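Local coordinates for beta-fructofuranosidase (PDB 3WPU), which is a bacterial enzyme of the levansucrase/invertase family, a group built on a five-bladed beta-propeller, and consists here of a single chain, at residues S50-A53 / S54-M57; D294-A298 / S299-Y303. All blocks are in the same frame, centred on the assembly; numbering follows the deposited sequence.

Interaction 1. Residues S50-A53 / S54-M57; sequences SMPA and SVTM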
loop_
_atom_site.group_PDB
_atom_site.type_symbol
_atom_site.label_atom_id
_atom_site.label_comp_id
_atom_site.label_asym_id
_atom_site.label_seq_id
_atom_site.Cartn_x
_atom_site.Cartn_y
_atom_site.Cartn_z
ATOM N N SER A 50 -17.743 15.330 -7.235
ATOM C CA SER A 50 -17.434 16.120 -8.428
ATOM C C SER A 50 -16.492 15.410 -9.397
ATOM O O SER A 50 -16.239 15.942 -10.478
ATOM C CB SER A 50 -16.827 17.475 -8.058
ATOM O OG SER A 50 -15.490 17.384 -7.572
ATOM N N MET A 51 -15.960 14.260 -8.998
ATOM C CA MET A 51 -14.952 13.540 -9.810
ATOM C C MET A 51 -15.642 12.522 -10.702
ATOM O O MET A 51 -16.769 12.095 -10.421
ATOM C CB MET A 51 -13.913 12.856 -8.903
ATOM C CG MET A 51 -13.155 13.806 -7.976
ATOM S SD MET A 51 -12.420 15.232 -8.792
ATOM C CE MET A 51 -11.041 14.488 -9.689
ATOM N N PRO A 52 -14.975 12.106 -11.784
ATOM C CA PRO A 52 -15.629 11.156 -12.676
ATOM C C PRO A 52 -15.842 9.806 -11.999
ATOM O O PRO A 52 -15.000 9.345 -11.216
ATOM C CB PRO A 52 -14.633 11.022 -13.839
ATOM C CG PRO A 52 -13.863 12.297 -13.814
ATOM C CD PRO A 52 -13.714 12.596 -12.349
ATOM N N ALA A 53 -16.974 9.174 -12.291
ATOM C CA ALA A 53 -17.341 7.921 -11.631
ATOM C C ALA A 53 -16.315 6.828 -11.908
ATOM O O ALA A 53 -16.024 6.002 -11.036
ATOM C CB ALA A 53 -18.729 7.471 -12.068
ATOM N N SER A 54 -15.719 6.873 -13.085
ATOM C CA SER A 54 -14.774 5.818 -13.479
ATOM C C SER A 54 -13.472 5.803 -12.668
ATOM O O SER A 54 -12.739 4.817 -12.709
ATOM C CB SER A 54 -14.446 5.886 -14.970
ATOM O OG SER A 54 -13.771 7.099 -15.274
ATOM N N VAL A 55 -13.153 6.899 -11.991
ATOM C CA VAL A 55 -11.964 6.961 -11.166
ATOM C C VAL A 55 -12.298 7.287 -9.706
ATOM O O VAL A 55 -11.436 7.734 -8.936
ATOM C CB VAL A 55 -10.936 7.973 -11.741
ATOM C CG1 VAL A 55 -10.396 7.488 -13.081
ATOM C CG2 VAL A 55 -11.491 9.385 -11.813
ATOM N N THR A 56 -13.556 7.052 -9.350
ATOM C CA THR A 56 -14.038 7.204 -7.984
ATOM C C THR A 56 -14.429 5.851 -7.373
ATOM O O THR A 56 -15.178 5.067 -7.970
ATOM C CB THR A 56 -15.245 8.159 -7.928
ATOM O OG1 THR A 56 -14.862 9.456 -8.400
ATOM C CG2 THR A 56 -15.798 8.278 -6.518
ATOM N N MET A 57 -13.928 5.577 -6.173
ATOM C CA MET A 57 -14.295 4.367 -5.437
ATOM C C MET A 57 -15.785 4.336 -5.139
ATOM O O MET A 57 -16.318 5.348 -4.721
ATOM C CB MET A 57 -13.536 4.319 -4.111
ATOM C CG MET A 57 -13.633 3.000 -3.374
ATOM S SD MET A 57 -12.676 3.045 -1.838
ATOM C CE MET A 57 -13.227 1.495 -1.086
#
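Pro-52 and Ala-53 each accept a backbone bond from the residue three positions on, Val-55 and Thr-56, which defines two overlapping beta-turns, a short 3-10 turn in the loop between helix 30-38 and strand 72-81. The tight part centres on Pro-52 O, which takes two donors from opposite faces of its carbonyl plane. Val-55 N approaches one face at 3.2 Å from Pro-52 O, while Thr-56 OG1 reaches the other at 2.8 Å from the same oxygen. Neither donor lies on a lone pair. Because Thr-56 OG1 sits anti to its own carbonyl carbon (chi1 -61°), it turns back over the turn, 3.6 Å from Met-51 CB, and also accepts a hydrogen bond from Asn-49 ND2. Thr-56 N closes the second turn on Ala-53 O at 3.2 Å with an N-H...O angle of 162°; Tyr-471 OH is a further partner of that carbonyl. The loose side is toward solvent: Ala-53 is exposed, Ser-54 and Pro-52 partly so. On the inner side Met-51 and Val-55 both rest on Leu-391 of strand 391-394. The apolar touch of the turn is Val-55 CG2 against the Pro-52 ring, 3.9 Å from CG2 to Pro-52 CD.

Interaction 2. Residues D294-A298 / S299-Y303; sequences DDVNA and SGATY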
loop_
_atom_site.group_PDB
_atom_site.type_symbol
_atom_site.label_atom_id
_atom_site.label_comp_id
_atom_site.label_asym_id
_atom_site.label_seq_id
_atom_site.Cartn_x
_atom_site.Cartn_y
_atom_site.Cartn_z
ATOM N N ASP A 294 9.651 30.929 -10.289
ATOM C CA ASP A 294 9.695 31.862 -9.155
ATOM C C ASP A 294 8.387 31.902 -8.361
ATOM O O ASP A 294 8.412 31.876 -7.126
ATOM C CB ASP A 294 10.075 33.286 -9.611
ATOM C CG ASP A 294 11.517 33.398 -10.083
ATOM O OD1 ASP A 294 12.337 32.488 -9.847
ATOM O OD2 ASP A 294 11.840 34.450 -10.686
ATOM N N ASP A 295 7.240 31.961 -9.039
ATOM C CA ASP A 295 5.961 32.007 -8.311
ATOM C C ASP A 295 5.714 30.723 -7.502
ATOM O O ASP A 295 5.208 30.766 -6.381
ATOM C CB ASP A 295 4.778 32.227 -9.257
ATOM C CG ASP A 295 4.701 33.654 -9.799
ATOM O OD1 ASP A 295 5.436 34.549 -9.306
ATOM O OD2 ASP A 295 3.876 33.870 -10.712
ATOM N N VAL A 296 6.036 29.574 -8.083
ATOM C CA VAL A 296 5.854 28.325 -7.355
ATOM C C VAL A 296 6.807 28.252 -6.144
ATOM O O VAL A 296 6.396 27.890 -5.037
ATOM C CB VAL A 296 6.022 27.105 -8.285
ATOM C CG1 VAL A 296 6.024 25.799 -7.490
ATOM C CG2 VAL A 296 4.892 27.102 -9.316
ATOM N N ASN A 297 8.070 28.600 -6.351
ATOM C CA ASN A 297 9.051 28.624 -5.246
ATOM C C ASN A 297 8.714 29.577 -4.097
ATOM O O ASN A 297 9.132 29.337 -2.944
ATOM C CB ASN A 297 10.447 28.908 -5.774
ATOM C CG ASN A 297 11.085 27.688 -6.396
ATOM O OD1 ASN A 297 10.768 26.551 -6.038
ATOM N ND2 ASN A 297 11.980 27.909 -7.328
ATOM N N ALA A 298 7.950 30.623 -4.407
ATOM C CA ALA A 298 7.465 31.589 -3.399
ATOM C C ALA A 298 6.175 31.174 -2.712
ATOM O O ALA A 298 5.756 31.832 -1.758
ATOM C CB ALA A 298 7.273 32.969 -4.039
ATOM N N SER A 299 5.538 30.083 -3.153
ATOM C CA SER A 299 4.168 29.758 -2.738
ATOM C C SER A 299 4.024 28.921 -1.465
ATOM O O SER A 299 2.944 28.879 -0.870
ATOM C CB SER A 299 3.468 28.994 -3.857
ATOM O OG SER A 299 4.013 27.690 -3.975
ATOM N N GLY A 300 5.087 28.246 -1.056
ATOM C CA GLY A 300 4.985 27.233 -0.003
ATOM C C GLY A 300 5.053 25.811 -0.568
ATOM O O GLY A 300 5.256 24.854 0.170
ATOM N N ALA A 301 4.858 25.689 -1.883
ATOM C CA ALA A 301 4.836 24.363 -2.546
ATOM C C ALA A 301 6.138 23.591 -2.378
ATOM O O ALA A 301 6.160 22.355 -2.477
ATOM C CB ALA A 301 4.526 24.530 -4.013
ATOM N N THR A 302 7.224 24.304 -2.091
ATOM C CA THR A 302 8.528 23.658 -1.932
ATOM C C THR A 302 8.617 22.802 -0.680
ATOM O O THR A 302 9.541 22.030 -0.552
ATOM C CB THR A 302 9.681 24.674 -1.884
ATOM O OG1 THR A 302 9.488 25.572 -0.772
ATOM C CG2 THR A 302 9.767 25.422 -3.194
ATOM N N TYR A 303 7.662 22.953 0.244
ATOM C CA TYR A 303 7.553 22.066 1.392
ATOM C C TYR A 303 6.879 20.698 1.095
ATOM O O TYR A 303 6.802 19.836 1.966
ATOM C CB TYR A 303 6.796 22.792 2.504
ATOM C CG TYR A 303 7.503 24.067 2.944
ATOM C CD1 TYR A 303 8.816 24.030 3.386
ATOM C CD2 TYR A 303 6.847 25.303 2.937
ATOM C CE1 TYR A 303 9.479 25.177 3.799
ATOM C CE2 TYR A 303 7.501 26.463 3.351
ATOM C CZ TYR A 303 8.821 26.395 3.777
ATOM O OH TYR A 303 9.506 27.540 4.194
HETATM O O HOH W 1 7.769 27.523 -1.396
#
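A chi1 of 71° sets Ser-299 OG between its own backbone N and carbonyl carbon, from where it donates to Val-296 O at 2.6 Å, in the carbonyl plane and on a lone pair. Ser-299 N holds the same Val-296 O from above that plane, at 3.0 Å. A similar torsion in Thr-302 (chi1 60°) turns OG1 toward water 1 and leaves CG2 facing Asn-297, whose OD1 it approaches to 3.2 Å; that oxygen accepts its hydrogen bond from Cys-276 N. This is the C-terminal end of helix 293-297, followed by an ST turn in which Ala-301 N donates to Ser-299 OG at 3.0 Å. Gly-300 is the first residue to leave helical geometry, with a positive phi of 105°, a backbone conformation that suits glycine. Water 1 bridges the two sides, donating to Asn-297 O at 2.7 Å and to Thr-302 OG1. It also accepts from Gly-300 N at 2.8 Å, giving this amide a partner past the helix end. On the buried side Val-296 CG1 meets Ala-301 CB at 4.0 Å, and both residues touch Arg-30 and Cys-332, the latter in a disulfide with Cys-276.

Interactions 1 and 2 are separate local turns, met in series along one chain: their centres lie 29 Å apart and their nearest atoms about 19 Å, so they do not touch. Both sit well away from the middle of the chain, with centres 20 Å and 29 Å from its centre respectively. Arg-30 of helix 30-38 touches Val-296 and Ala-301 of interaction 2; Ser-40, just past that helix, hydrogen-bonds Ser-50 at the start of interaction 1. In each, one carbonyl oxygen takes an amide and a hydroxyl, but the hydroxyl approaches from above the plane in interaction 1 and within it in interaction 2.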